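Local atomic coordinates of AOC_like domain-containing protein (Frankia sp. Cc1.17, PDB entry 7DVI), a protein that catalyses exo-selective intermolecular Diels-Alder reactions on non-natural substrates, with a barrel that resembles allene oxide cyclase. Residues A[37-42]-A[103-108]; A[71-76]-A[80-85]; A[88-93]-A[130-135]. All blocks are in the same frame, centred on the assembly; numbering follows the deposited sequence.

How the contacts relate
From the N terminus, the chain leaves strand 22-37 through loop 37-42, the first half of contact 1. After strand 49-57 it runs along strand 63-76 and turns back into strand 82-92, so that contact 2 closes the tight end of a long beta hairpin. This hairpin is nested inside the long loop of contact 1. Farther along strand 82-92, residues 88-93 open contact 3. Next, 103-108 closes contact 1 where strand 95-104 passes into a short helix. Contact 3 closes last, at 130-135, and therefore crosses contact 1 while following contact 2 in series. Contacts 1 and 2 share one region of the antiparallel barrel, whereas contact 3 spans its interior.

Contact 1: A[37-42]-A[103-108]; sequences QNVNVA and ADFNDV
Phe105 and Val39 carry this contact, their side chains reaching toward each other from opposite segments and sliding past one another in opposite directions. With CG anti to the backbone N (chi1 -158°), the Phe105 ring extends from the short helix after strand 95-104 toward the loop after strand 22-37, at one end of the barrel. There CZ meets CG1 of Val39 at 3.9 Å, an oblique approach that is no stack. The loop's second touch is made by backbone: Val41 O lies at the ring edge, close to the ring plane, 4.0 Å from Phe105 CE2. An edge suits a carbonyl oxygen, since the ring hydrogens carry a slight positive charge. The same oxygen accepts a hydrogen bond from Lys109 NZ, so the helix holds the loop by a polar link as well as an apolar one.

A flat, apolar residue suits position 105, because the ring also packs on Val82 and Thr84 of strand 82-92, while Val39 rests on Tyr71. Just before Phe105, Asp104 is the N-cap of the helix. Its OD1 accepts from Asn106 N at 2.9 Å, the donor lying above the carboxylate plane, and also takes a bond from Val82 N. No hydrogen bond joins the two segments directly; shape and the exclusion of water from Val39 and Phe105 therefore probably supply most of their direct attraction.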
loop_
_atom_site.group_PDB
_atom_site.type_symbol
_atom_site.label_atom_id
_atom_site.label_comp_id
_atom_site.label_asym_id
_atom_site.label_seq_id
_atom_site.Cartn_x
_atom_site.Cartn_y
_atom_site.Cartn_z
ATOM N N GLN A 37 -23.630 -3.456 4.262
ATOM C CA GLN A 37 -22.954 -2.229 3.783
ATOM C C GLN A 37 -23.956 -1.091 3.628
ATOM O O GLN A 37 -25.136 -1.376 3.523
ATOM C CB GLN A 37 -22.381 -2.457 2.388
ATOM C CG GLN A 37 -23.428 -2.460 1.295
ATOM C CD GLN A 37 -22.941 -3.147 0.052
ATOM O OE1 GLN A 37 -22.573 -4.307 0.084
ATOM N NE2 GLN A 37 -22.949 -2.440 -1.061
ATOM N N ASN A 38 -23.460 0.139 3.654
ATOM C CA ASN A 38 -24.306 1.330 3.369
ATOM C C ASN A 38 -23.717 2.001 2.136
ATOM O O ASN A 38 -23.957 3.145 1.959
ATOM C CB ASN A 38 -24.488 2.243 4.589
ATOM C CG ASN A 38 -23.234 3.001 4.955
ATOM O OD1 ASN A 38 -22.171 2.639 4.463
ATOM N ND2 ASN A 38 -23.332 3.951 5.872
ATOM N N VAL A 39 -22.866 1.307 1.393
ATOM C CA VAL A 39 -22.288 1.799 0.129
ATOM C C VAL A 39 -23.391 1.877 -0.938
ATOM O O VAL A 39 -24.043 0.859 -1.211
ATOM C CB VAL A 39 -21.121 0.934 -0.381
ATOM C CG1 VAL A 39 -20.694 1.409 -1.759
ATOM C CG2 VAL A 39 -19.920 0.974 0.574
ATOM N N ASN A 40 -23.556 3.062 -1.507
ATOM C CA ASN A 40 -24.464 3.327 -2.654
ATOM C C ASN A 40 -23.715 2.860 -3.876
ATOM O O ASN A 40 -22.751 3.558 -4.278
ATOM C CB ASN A 40 -24.842 4.798 -2.727
ATOM C CG ASN A 40 -25.841 5.070 -3.839
ATOM O OD1 ASN A 40 -25.755 4.501 -4.915
ATOM N ND2 ASN A 40 -26.770 5.951 -3.565
ATOM N N VAL A 41 -24.069 1.687 -4.401
ATOM C CA VAL A 41 -23.205 1.037 -5.421
ATOM C C VAL A 41 -23.126 1.916 -6.669
ATOM O O VAL A 41 -22.034 2.003 -7.299
ATOM C CB VAL A 41 -23.673 -0.383 -5.740
ATOM C CG1 VAL A 41 -22.882 -0.978 -6.880
ATOM C CG2 VAL A 41 -23.552 -1.265 -4.519
ATOM N N ALA A 42 -24.219 2.590 -7.012
ATOM C CA ALA A 42 -24.305 3.354 -8.277
ATOM C C ALA A 42 -23.465 4.618 -8.123
ATOM O O ALA A 42 -22.783 4.979 -9.065
ATOM C CB ALA A 42 -25.756 3.652 -8.603
ATOM N N ALA A 103 -8.282 -0.116 -3.791
ATOM C CA ALA A 103 -8.923 -0.482 -5.060
ATOM C C ALA A 103 -9.782 0.716 -5.550
ATOM O O ALA A 103 -10.384 1.461 -4.731
ATOM C CB ALA A 103 -9.754 -1.721 -4.849
ATOM N N ASP A 104 -9.802 0.887 -6.849
ATOM C CA ASP A 104 -10.772 1.786 -7.533
ATOM C C ASP A 104 -12.122 1.073 -7.568
ATOM O O ASP A 104 -12.235 0.009 -8.222
ATOM C CB ASP A 104 -10.259 2.167 -8.919
ATOM C CG ASP A 104 -11.165 3.163 -9.667
ATOM O OD1 ASP A 104 -12.298 3.472 -9.178
ATOM O OD2 ASP A 104 -10.720 3.628 -10.704
ATOM N N PHE A 105 -13.120 1.594 -6.875
ATOM C CA PHE A 105 -14.480 0.986 -6.877
ATOM C C PHE A 105 -15.054 0.862 -8.306
ATOM O O PHE A 105 -15.833 -0.090 -8.561
ATOM C CB PHE A 105 -15.376 1.710 -5.889
ATOM C CG PHE A 105 -16.555 0.912 -5.426
ATOM C CD1 PHE A 105 -16.386 -0.193 -4.609
ATOM C CD2 PHE A 105 -17.842 1.279 -5.784
ATOM C CE1 PHE A 105 -17.477 -0.913 -4.146
ATOM C CE2 PHE A 105 -18.930 0.563 -5.323
ATOM C CZ PHE A 105 -18.748 -0.545 -4.523
ATOM N N ASN A 106 -14.589 1.682 -9.241
ATOM C CA ASN A 106 -15.018 1.630 -10.664
ATOM C C ASN A 106 -14.462 0.359 -11.286
ATOM O O ASN A 106 -15.252 -0.345 -11.943
ATOM C CB ASN A 106 -14.627 2.901 -11.416
ATOM C CG ASN A 106 -15.424 4.094 -10.922
ATOM O OD1 ASN A 106 -16.554 3.934 -10.485
ATOM N ND2 ASN A 106 -14.832 5.272 -10.944
ATOM N N ASP A 107 -13.186 0.039 -11.009
ATOM C CA ASP A 107 -12.514 -1.199 -11.470
ATOM C C ASP A 107 -13.281 -2.387 -10.903
ATOM O O ASP A 107 -13.583 -3.353 -11.641
ATOM C CB ASP A 107 -11.046 -1.211 -11.039
ATOM C CG ASP A 107 -10.143 -0.438 -11.971
ATOM O OD1 ASP A 107 -10.665 0.057 -12.976
ATOM O OD2 ASP A 107 -8.927 -0.381 -11.703
ATOM N N VAL A 108 -13.653 -2.300 -9.628
ATOM C CA VAL A 108 -14.439 -3.369 -8.971
ATOM C C VAL A 108 -15.710 -3.627 -9.787
ATOM O O VAL A 108 -15.925 -4.778 -10.235
ATOM C CB VAL A 108 -14.777 -3.030 -7.516
ATOM C CG1 VAL A 108 -15.691 -4.097 -6.927
ATOM C CG2 VAL A 108 -13.518 -2.876 -6.660
#

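Contact 2: A[71-76]-A[80-85]. With EDO (1,2-ethanediol), chain G; EDO (1,2-ethanediol), chain F; EDO (1,2-ethanediol), chain D.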
loop_
_atom_site.group_PDB
_atom_site.type_symbol
_atom_site.label_atom_id
_atom_site.label_comp_id
_atom_site.label_asym_id
_atom_site.label_seq_id
_atom_site.Cartn_x
_atom_site.Cartn_y
_atom_site.Cartn_z
ATOM N N TYR A 71 -14.398 -2.679 4.060
ATOM C CA TYR A 71 -13.933 -1.702 3.046
ATOM C C TYR A 71 -14.653 -0.369 3.265
ATOM O O TYR A 71 -15.693 -0.337 3.909
ATOM C CB TYR A 71 -14.075 -2.292 1.650
ATOM C CG TYR A 71 -15.491 -2.618 1.300
ATOM C CD1 TYR A 71 -16.083 -3.804 1.724
ATOM C CD2 TYR A 71 -16.280 -1.711 0.590
ATOM C CE1 TYR A 71 -17.409 -4.092 1.417
ATOM C CE2 TYR A 71 -17.596 -2.007 0.252
ATOM C CZ TYR A 71 -18.172 -3.180 0.703
ATOM O OH TYR A 71 -19.467 -3.468 0.391
ATOM N N GLU A 72 -14.054 0.700 2.770
ATOM C CA GLU A 72 -14.520 2.074 3.048
ATOM C C GLU A 72 -14.234 2.902 1.813
ATOM O O GLU A 72 -13.077 2.863 1.304
ATOM C CB GLU A 72 -13.819 2.669 4.254
ATOM C CG GLU A 72 -14.311 4.054 4.592
ATOM C CD GLU A 72 -13.869 4.582 5.929
ATOM O OE1 GLU A 72 -13.181 3.823 6.678
ATOM O OE2 GLU A 72 -14.272 5.719 6.266
ATOM N N ILE A 73 -15.259 3.637 1.347
ATOM C CA ILE A 73 -15.039 4.637 0.268
ATOM C C ILE A 73 -14.228 5.758 0.891
ATOM O O ILE A 73 -14.714 6.353 1.878
ATOM C CB ILE A 73 -16.396 5.193 -0.251
ATOM C CG1 ILE A 73 -17.384 4.086 -0.630
ATOM C CG2 ILE A 73 -16.127 6.165 -1.383
ATOM C CD1 ILE A 73 -16.903 3.146 -1.712
ATOM N N ARG A 74 -13.051 6.093 0.382
ATOM C CA ARG A 74 -12.217 7.047 1.150
ATOM C C ARG A 74 -12.102 8.397 0.430
ATOM O O ARG A 74 -12.019 9.425 1.099
ATOM C CB ARG A 74 -10.829 6.448 1.420
ATOM C CG ARG A 74 -10.844 5.355 2.478
ATOM C CD ARG A 74 -11.053 5.919 3.869
ATOM N NE ARG A 74 -9.831 6.608 4.248
ATOM C CZ ARG A 74 -8.694 6.021 4.660
ATOM N NH1 ARG A 74 -8.613 4.706 4.877
ATOM N NH2 ARG A 74 -7.623 6.779 4.837
ATOM N N TYR A 75 -11.967 8.400 -0.861
ATOM C CA TYR A 75 -11.815 9.673 -1.613
ATOM C C TYR A 75 -12.069 9.458 -3.097
ATOM O O TYR A 75 -12.027 8.297 -3.557
ATOM C CB TYR A 75 -10.430 10.292 -1.401
ATOM C CG TYR A 75 -9.238 9.513 -1.925
ATOM C CD1 TYR A 75 -8.519 8.637 -1.120
ATOM C CD2 TYR A 75 -8.728 9.767 -3.184
ATOM C CE1 TYR A 75 -7.380 7.990 -1.575
ATOM C CE2 TYR A 75 -7.599 9.135 -3.663
ATOM C CZ TYR A 75 -6.921 8.230 -2.854
ATOM O OH TYR A 75 -5.820 7.648 -3.402
ATOM N N LYS A 76 -12.331 10.575 -3.809
ATOM C CA LYS A 76 -12.574 10.578 -5.272
ATOM C C LYS A 76 -11.495 11.428 -5.942
ATOM O O LYS A 76 -11.010 12.417 -5.373
ATOM C CB LYS A 76 -14.003 11.029 -5.594
ATOM C CG LYS A 76 -15.088 10.178 -4.956
ATOM C CD LYS A 76 -16.504 10.577 -5.342
ATOM C CE LYS A 76 -17.534 10.292 -4.263
ATOM N NZ LYS A 76 -18.921 10.529 -4.738
ATOM N N GLY A 80 -12.289 10.820 -11.732
ATOM C CA GLY A 80 -13.476 9.992 -11.422
ATOM C C GLY A 80 -13.196 8.693 -10.646
ATOM O O GLY A 80 -14.172 8.003 -10.335
ATOM N N ALA A 81 -11.944 8.310 -10.379
ATOM C CA ALA A 81 -11.651 7.085 -9.600
ATOM C C ALA A 81 -12.249 7.267 -8.207
ATOM O O ALA A 81 -12.243 8.407 -7.622
ATOM C CB ALA A 81 -10.163 6.782 -9.560
ATOM N N VAL A 82 -12.796 6.172 -7.691
ATOM C CA VAL A 82 -13.401 6.104 -6.338
ATOM C C VAL A 82 -12.527 5.165 -5.467
ATOM O O VAL A 82 -12.638 3.941 -5.519
ATOM C CB VAL A 82 -14.881 5.703 -6.411
ATOM C CG1 VAL A 82 -15.491 5.619 -5.017
ATOM C CG2 VAL A 82 -15.698 6.654 -7.316
ATOM N N LEU A 83 -11.645 5.767 -4.697
ATOM C CA LEU A 83 -10.579 5.039 -3.994
ATOM C C LEU A 83 -11.162 4.535 -2.673
ATOM O O LEU A 83 -11.740 5.307 -1.861
ATOM C CB LEU A 83 -9.343 5.928 -3.845
ATOM C CG LEU A 83 -8.306 5.811 -4.960
ATOM C CD1 LEU A 83 -7.674 4.433 -5.050
ATOM C CD2 LEU A 83 -8.901 6.196 -6.312
ATOM N N THR A 84 -11.054 3.227 -2.548
ATOM C CA THR A 84 -11.728 2.381 -1.555
ATOM C C THR A 84 -10.636 1.581 -0.816
ATOM O O THR A 84 -9.810 0.928 -1.498
ATOM C CB THR A 84 -12.758 1.503 -2.289
ATOM O OG1 THR A 84 -13.634 2.352 -3.037
ATOM C CG2 THR A 84 -13.614 0.697 -1.348
ATOM N N TYR A 85 -10.681 1.596 0.511
ATOM C CA TYR A 85 -9.657 0.929 1.355
ATOM C C TYR A 85 -10.239 -0.334 1.942
ATOM O O TYR A 85 -11.206 -0.239 2.716
ATOM C CB TYR A 85 -9.107 1.859 2.425
ATOM C CG TYR A 85 -7.770 1.377 2.947
ATOM C CD1 TYR A 85 -6.615 1.685 2.257
ATOM C CD2 TYR A 85 -7.685 0.524 4.043
ATOM C CE1 TYR A 85 -5.384 1.238 2.694
ATOM C CE2 TYR A 85 -6.451 0.079 4.505
ATOM C CZ TYR A 85 -5.305 0.429 3.815
ATOM O OH TYR A 85 -4.081 -0.031 4.209
HETATM C C1 EDO G . -14.647 4.232 10.329
HETATM O O1 EDO G . -15.336 3.628 9.220
HETATM C C2 EDO G . -13.452 5.094 9.997
HETATM O O2 EDO G . -12.482 4.549 9.049
HETATM C C1 EDO F . -4.164 4.571 4.149
HETATM O O1 EDO F . -4.199 5.874 4.649
HETATM C C2 EDO F . -4.687 3.645 5.174
HETATM O O2 EDO F . -5.959 4.023 5.612
HETATM C C1 EDO D . -3.733 5.243 -3.679
HETATM O O1 EDO D . -2.814 4.431 -4.328
HETATM C C2 EDO D . -3.030 6.101 -2.722
HETATM O O2 EDO D . -3.890 6.824 -1.846
#
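Near the turn of the antiparallel hairpin of strands 63-76 and 82-92, Tyr71 directs its CA-H at Tyr85 O, and its ring atom CD2 lies beside Thr84 CG2. Glu72 pairs with Tyr85, whose N donates to Glu72 O at 2.8 Å; the return bond is weak. The Glu72 carboxylate leads away from the hairpin to Arg70 and an ethanediol. On the other face, branched Ile73 fills the sheet surface, CG2 resting 3.7 Å from Val82 CG1 and CD1 lying alongside Thr84 OG1.

At Arg74 the register slips. Arg74 N and Tyr75 N both donate to Leu83 O, at 2.7 Å and 3.3 Å, which makes a classic beta bulge. Bent at chi2 and chi3, the Arg74 chain lies along Tyr85, and Arg74 NH1 donates to O2 of a second ethanediol at 2.8 Å. Tyr75 then lays its ring flat over Leu83, whose CB sits 3.5 Å from the ring centroid in a CH-pi contact, while its OH bonds to Asp129 OD2 of the second subunit and to a third ethanediol. With an alanine here, Leu83 would probably lose the cover over its CB, and that Asp129 a hydrogen-bond partner. Lys76 pairs with Val82 and sends NZ to Pro44 O. One carbonyl serving two amides thus keeps the bulge satisfied, and Tyr75 joins apolar cover to a polar subunit link.

Contact 3: A[88-93]-A[130-135]; sequences EDLFLR and GRREWR. With EDO (1,2-ethanediol), chain I.
A salt bridge spans the interior of the antiparallel beta barrel here, joining strands 82-92 and 129-135, which are not neighbours in the sheet. The backbones stay well apart, so long side chains must do the reaching, and Glu88 and Arg132 suit that task. They cross at about a right angle. Arg132 grips the carboxylate side-on with two nitrogens: NE donates to Glu88 OE2 at 2.7 Å and NH2 to Glu88 OE1 at 3.1 Å. Both oxygens are met on their syn side and lie close to the guanidinium plane, although the two planes are turned 33° apart. The Arg132 chain leaves its strand with CG anti to the backbone N (chi1 -179°) and then bends at chi2 and chi3, which brings NE as well as NH2 round to the glutamate.

Buried charges need several partners. Glu88 OE2 also bonds to Tyr116 OH and OE1 to Thr67 OG1, while Arg132 NH2 forms a second salt bridge with Glu30. This network probably fixes the rotation of both groups. A dimethyl sulfoxide molecule bound beside Arg132, probably from the crystallisation liquor, is consistent with a pocket in the barrel.

Apolar groups flank the guanidinium. Leu90 CD2 lies over one face and comes within 4.3 Å of Arg132 CG; on the opposite face Trp134 CD1 sits 3.4 Å above the plane, offset toward the rim. Trp134 follows Arg132 by two residues, so strand alternation turns it to the same interior side, where its ring meets Tyr86 edge-to-face. The intervening Glu133 points away from strand 82-92 and pairs with Arg131: Arg131 NE donates to the anti lone pair of Glu133 OE2 at 2.7 Å.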
loop_
_atom_site.group_PDB
_atom_site.type_symbol
_atom_site.label_atom_id
_atom_site.label_comp_id
_atom_site.label_asym_id
_atom_site.label_seq_id
_atom_site.Cartn_x
_atom_site.Cartn_y
_atom_site.Cartn_z
ATOM N N GLU A 88 -8.556 -7.141 5.364
ATOM C CA GLU A 88 -9.113 -8.465 5.654
ATOM C C GLU A 88 -8.049 -9.421 6.241
ATOM O O GLU A 88 -6.840 -9.229 6.031
ATOM C CB GLU A 88 -9.708 -9.075 4.387
ATOM C CG GLU A 88 -8.717 -9.350 3.326
ATOM C CD GLU A 88 -9.320 -9.608 1.971
ATOM O OE1 GLU A 88 -10.355 -10.349 1.913
ATOM O OE2 GLU A 88 -8.668 -9.184 0.985
ATOM N N ASP A 89 -8.554 -10.497 6.800
ATOM C CA ASP A 89 -7.738 -11.658 7.259
ATOM C C ASP A 89 -8.287 -12.935 6.604
ATOM O O ASP A 89 -9.504 -13.184 6.721
ATOM C CB ASP A 89 -7.744 -11.673 8.767
ATOM C CG ASP A 89 -7.204 -10.372 9.327
ATOM O OD1 ASP A 89 -6.019 -10.115 9.119
ATOM O OD2 ASP A 89 -8.002 -9.612 9.920
ATOM N N LEU A 90 -7.394 -13.684 5.956
ATOM C CA LEU A 90 -7.676 -14.967 5.267
ATOM C C LEU A 90 -7.126 -16.107 6.133
ATOM O O LEU A 90 -5.936 -16.033 6.552
ATOM C CB LEU A 90 -7.041 -14.915 3.886
ATOM C CG LEU A 90 -7.528 -13.751 3.010
ATOM C CD1 LEU A 90 -6.509 -12.615 2.993
ATOM C CD2 LEU A 90 -7.812 -14.204 1.586
ATOM N N PHE A 91 -8.024 -17.006 6.525
ATOM C CA PHE A 91 -7.738 -18.203 7.355
ATOM C C PHE A 91 -7.851 -19.406 6.416
ATOM O O PHE A 91 -8.972 -19.732 6.003
ATOM C CB PHE A 91 -8.735 -18.215 8.504
ATOM C CG PHE A 91 -8.508 -17.097 9.482
ATOM C CD1 PHE A 91 -7.639 -17.245 10.552
ATOM C CD2 PHE A 91 -9.154 -15.868 9.301
ATOM C CE1 PHE A 91 -7.430 -16.210 11.451
ATOM C CE2 PHE A 91 -8.974 -14.845 10.213
ATOM C CZ PHE A 91 -8.087 -14.999 11.268
ATOM N N LEU A 92 -6.729 -19.859 5.897
ATOM C CA LEU A 92 -6.676 -20.924 4.873
ATOM C C LEU A 92 -6.148 -22.250 5.462
ATOM O O LEU A 92 -5.612 -22.262 6.599
ATOM C CB LEU A 92 -5.813 -20.454 3.705
ATOM C CG LEU A 92 -6.115 -19.045 3.195
ATOM C CD1 LEU A 92 -5.258 -18.713 2.025
ATOM C CD2 LEU A 92 -7.575 -18.899 2.810
ATOM N N ARG A 93 -6.364 -23.347 4.713
ATOM C CA ARG A 93 -5.987 -24.727 5.129
ATOM C C ARG A 93 -4.468 -24.735 5.426
ATOM O O ARG A 93 -4.079 -25.345 6.406
ATOM C CB ARG A 93 -6.517 -25.751 4.102
ATOM C CG ARG A 93 -5.912 -25.704 2.695
ATOM C CD ARG A 93 -6.610 -26.605 1.663
ATOM N NE ARG A 93 -6.016 -26.532 0.323
ATOM C CZ ARG A 93 -6.698 -26.547 -0.819
ATOM N NH1 ARG A 93 -6.062 -26.438 -1.972
ATOM N NH2 ARG A 93 -8.009 -26.613 -0.810
ATOM N N GLY A 130 3.234 -10.460 -0.635
ATOM C CA GLY A 130 2.808 -10.416 -2.041
ATOM C C GLY A 130 1.461 -9.700 -2.160
ATOM O O GLY A 130 1.322 -8.595 -1.591
ATOM N N ARG A 131 0.479 -10.339 -2.766
ATOM C CA ARG A 131 -0.775 -9.680 -3.156
ATOM C C ARG A 131 -1.909 -10.663 -3.066
ATOM O O ARG A 131 -1.685 -11.883 -3.260
ATOM C CB ARG A 131 -0.667 -9.156 -4.581
ATOM C CG ARG A 131 0.140 -7.871 -4.663
ATOM C CD ARG A 131 0.168 -7.354 -6.081
ATOM N NE ARG A 131 -1.173 -7.064 -6.621
ATOM C CZ ARG A 131 -1.834 -5.918 -6.470
ATOM N NH1 ARG A 131 -1.330 -4.951 -5.730
ATOM N NH2 ARG A 131 -3.011 -5.746 -7.035
ATOM N N ARG A 132 -3.060 -10.112 -2.714
ATOM C CA ARG A 132 -4.387 -10.753 -2.706
ATOM C C ARG A 132 -5.130 -9.966 -3.787
ATOM O O ARG A 132 -5.108 -8.754 -3.741
ATOM C CB ARG A 132 -5.066 -10.646 -1.344
ATOM C CG ARG A 132 -6.429 -11.317 -1.264
ATOM C CD ARG A 132 -7.599 -10.587 -1.896
ATOM N NE ARG A 132 -8.822 -10.830 -1.169
ATOM C CZ ARG A 132 -9.780 -11.664 -1.513
ATOM N NH1 ARG A 132 -9.698 -12.360 -2.623
ATOM N NH2 ARG A 132 -10.826 -11.797 -0.740
ATOM N N GLU A 133 -5.704 -10.663 -4.749
ATOM C CA GLU A 133 -6.340 -10.045 -5.928
ATOM C C GLU A 133 -7.688 -10.709 -6.128
ATOM O O GLU A 133 -7.883 -11.835 -5.623
ATOM C CB GLU A 133 -5.443 -10.193 -7.157
ATOM C CG GLU A 133 -4.218 -9.317 -7.135
ATOM C CD GLU A 133 -3.151 -9.710 -8.144
ATOM O OE1 GLU A 133 -3.369 -10.668 -8.925
ATOM O OE2 GLU A 133 -2.082 -9.089 -8.105
ATOM N N TRP A 134 -8.582 -10.038 -6.855
ATOM C CA TRP A 134 -9.913 -10.601 -7.177
ATOM C C TRP A 134 -10.513 -9.769 -8.303
ATOM O O TRP A 134 -10.009 -8.653 -8.567
ATOM C CB TRP A 134 -10.842 -10.649 -5.972
ATOM C CG TRP A 134 -10.899 -9.384 -5.165
ATOM C CD1 TRP A 134 -10.011 -8.967 -4.209
ATOM C CD2 TRP A 134 -11.933 -8.391 -5.194
ATOM N NE1 TRP A 134 -10.397 -7.774 -3.666
ATOM C CE2 TRP A 134 -11.588 -7.407 -4.240
ATOM C CE3 TRP A 134 -13.109 -8.256 -5.918
ATOM C CZ2 TRP A 134 -12.379 -6.289 -4.012
ATOM C CZ3 TRP A 134 -13.892 -7.151 -5.695
ATOM C CH2 TRP A 134 -13.516 -6.175 -4.772
ATOM N N ARG A 135 -11.569 -10.295 -8.912
ATOM C CA ARG A 135 -12.399 -9.546 -9.889
ATOM C C ARG A 135 -13.825 -10.081 -9.851
ATOM O O ARG A 135 -14.060 -11.280 -9.553
ATOM C CB ARG A 135 -11.811 -9.569 -11.294
ATOM C CG ARG A 135 -11.668 -10.969 -11.859
ATOM C CD ARG A 135 -11.542 -10.939 -13.357
ATOM N NE ARG A 135 -11.129 -12.243 -13.842
ATOM C CZ ARG A 135 -10.731 -12.498 -15.088
ATOM N NH1 ARG A 135 -10.716 -11.543 -15.994
ATOM N NH2 ARG A 135 -10.345 -13.713 -15.426
HETATM C C1 EDO I . -7.249 -21.528 9.699
HETATM O O1 EDO I . -5.904 -21.166 9.491
HETATM C C2 EDO I . -7.725 -21.340 11.082
HETATM O O2 EDO I . -6.673 -21.281 12.013
#